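Local coordinates for MazG-related protein (Thermotoga maritima, PDB 2YXH), which probably hydrolyses nucleoside triphosphates to monophosphates and pyrophosphate, as MazG-family enzymes do, and binds magnesium ions, at residues 89-92 with 93-96. The protein carries 1 engineered substitution. Numbering follows the deposited sequence.
Sequences HRKP and WLFW
W93 folds its indole back over the backbone of K91, where the chain leaves helix 76-90 and, once K91 has left helical phi/psi, winds into a short 3-10 turn. This turn opens the loop to helix 102-113 in the all-helical MazG fold. The tight part is a CH-pi contact: K91 CA stands 3.5 Å from the centroid of the W93 six-membered ring, 8° off its normal. W93 CG sits between its own backbone N and carbonyl carbon (chi1 58°), which turns the indole back toward the helix end. The K91 side chain then crosses the indole at a slant, its CG 3.6 Å from W93 CZ2, and P92 CD lies 3.7 Å from W93 CE3. Replacing W93 by an alanine would probably open a gap above K91 and leave its aliphatic chain without this apolar cover. C16 of the second subunit packs against both K91 and W93, while L94 and F95 meet S12 and I8 of that subunit, so the turn also belongs to the dimer interface. Two backbone bonds with 3-10 spacing wind it: L94 N to K91 O, nearly straight at 169°, and F95 N to P92 O at 3.0 Å. Packing is looser at W96, the exposed end. Its indole lies beside the P92 ring, pointing the same way, with P92 CB 3.9 Å from W96 CZ2; I108 of helix 102-113 touches both residues. P92 O, already bonded to F95 N, also sits over one face of the W96 indole, offset toward the rim, 3.6 Å from W96 CD1.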
loop_
_atom_site.group_PDB
_atom_site.type_symbol
_atom_site.label_atom_id
_atom_site.label_comp_id
_atom_site.label_asym_id
_atom_site.label_seq_id
_atom_site.Cartn_x
_atom_site.Cartn_y
_atom_site.Cartn_z
ATOM N N HIS A 89 -11.381 14.861 7.656
ATOM C CA HIS A 89 -12.585 15.528 7.474
ATOM C C HIS A 89 -13.794 14.591 7.620
ATOM O O HIS A 89 -14.691 14.928 8.415
ATOM C CB HIS A 89 -12.589 16.264 6.178
ATOM C CG HIS A 89 -13.858 17.000 5.967
ATOM N ND1 HIS A 89 -14.216 18.102 6.738
ATOM C CD2 HIS A 89 -14.882 16.759 5.125
ATOM C CE1 HIS A 89 -15.412 18.505 6.352
ATOM N NE2 HIS A 89 -15.826 17.719 5.369
ATOM N N ARG A 90 -13.863 13.485 6.851
ATOM C CA ARG A 90 -14.921 12.491 6.992
ATOM C C ARG A 90 -15.167 11.794 8.338
ATOM O O ARG A 90 -16.326 11.458 8.704
ATOM C CB ARG A 90 -14.875 11.428 5.890
ATOM C CG ARG A 90 -14.944 12.036 4.509
ATOM C CD ARG A 90 -14.818 11.035 3.395
ATOM N NE ARG A 90 -15.069 11.666 2.084
ATOM C CZ ARG A 90 -15.165 11.023 0.910
ATOM N NH1 ARG A 90 -15.040 9.711 0.828
ATOM N NH2 ARG A 90 -15.408 11.720 -0.196
ATOM N N LYS A 91 -14.113 11.567 9.091
ATOM C CA LYS A 91 -14.242 10.728 10.261
ATOM C C LYS A 91 -13.720 11.554 11.353
ATOM O O LYS A 91 -12.693 11.257 11.881
ATOM C CB LYS A 91 -13.419 9.443 10.089
ATOM C CG LYS A 91 -13.906 8.538 8.918
ATOM C CD LYS A 91 -12.987 7.304 8.779
ATOM C CE LYS A 91 -13.719 5.949 8.951
ATOM N NZ LYS A 91 -12.811 4.863 9.559
ATOM N N PRO A 92 -14.408 12.670 11.691
ATOM C CA PRO A 92 -13.761 13.570 12.718
ATOM C C PRO A 92 -13.630 12.972 14.079
ATOM O O PRO A 92 -12.834 13.452 14.921
ATOM C CB PRO A 92 -14.767 14.755 12.852
ATOM C CG PRO A 92 -16.045 14.204 12.267
ATOM C CD PRO A 92 -15.676 13.213 11.175
ATOM N N TRP A 93 -14.502 11.991 14.341
ATOM C CA TRP A 93 -14.435 11.265 15.655
ATOM C C TRP A 93 -13.058 10.629 15.987
ATOM O O TRP A 93 -12.813 10.306 17.128
ATOM C CB TRP A 93 -15.502 10.211 15.750
ATOM C CG TRP A 93 -15.446 9.155 14.648
ATOM C CD1 TRP A 93 -14.751 7.925 14.659
ATOM C CD2 TRP A 93 -16.158 9.193 13.394
ATOM N NE1 TRP A 93 -14.997 7.215 13.462
ATOM C CE2 TRP A 93 -15.826 7.987 12.669
ATOM C CE3 TRP A 93 -17.017 10.133 12.788
ATOM C CZ2 TRP A 93 -16.359 7.725 11.416
ATOM C CZ3 TRP A 93 -17.550 9.837 11.496
ATOM C CH2 TRP A 93 -17.212 8.667 10.850
ATOM N N LEU A 94 -12.175 10.500 14.981
ATOM C CA LEU A 94 -10.823 9.955 15.162
ATOM C C LEU A 94 -10.018 10.838 16.086
ATOM O O LEU A 94 -9.006 10.435 16.686
ATOM C CB LEU A 94 -10.119 9.819 13.797
ATOM C CG LEU A 94 -10.757 8.837 12.807
ATOM C CD1 LEU A 94 -9.928 8.745 11.532
ATOM C CD2 LEU A 94 -10.796 7.494 13.506
ATOM N N PHE A 95 -10.459 12.076 16.215
ATOM C CA PHE A 95 -9.702 13.073 16.991
ATOM C C PHE A 95 -10.476 13.507 18.209
ATOM O O PHE A 95 -10.196 14.568 18.749
ATOM C CB PHE A 95 -9.410 14.256 16.078
ATOM C CG PHE A 95 -8.644 13.864 14.859
ATOM C CD1 PHE A 95 -7.242 13.726 14.910
ATOM C CD2 PHE A 95 -9.308 13.548 13.675
ATOM C CE1 PHE A 95 -6.501 13.320 13.805
ATOM C CE2 PHE A 95 -8.570 13.143 12.561
ATOM C CZ PHE A 95 -7.161 13.029 12.635
ATOM N N TRP A 96 -11.467 12.708 18.613
ATOM C CA TRP A 96 -12.347 13.001 19.732
ATOM C C TRP A 96 -12.154 11.937 20.819
ATOM O O TRP A 96 -12.219 10.729 20.516
ATOM C CB TRP A 96 -13.805 12.932 19.299
ATOM C CG TRP A 96 -14.325 13.979 18.340
ATOM C CD1 TRP A 96 -13.707 15.150 17.945
ATOM C CD2 TRP A 96 -15.600 13.962 17.687
ATOM N NE1 TRP A 96 -14.517 15.815 17.067
ATOM C CE2 TRP A 96 -15.676 15.108 16.891
ATOM C CE3 TRP A 96 -16.660 13.037 17.647
ATOM C CZ2 TRP A 96 -16.785 15.396 16.099
ATOM C CZ3 TRP A 96 -17.773 13.320 16.865
ATOM C CH2 TRP A 96 -17.815 14.480 16.073
#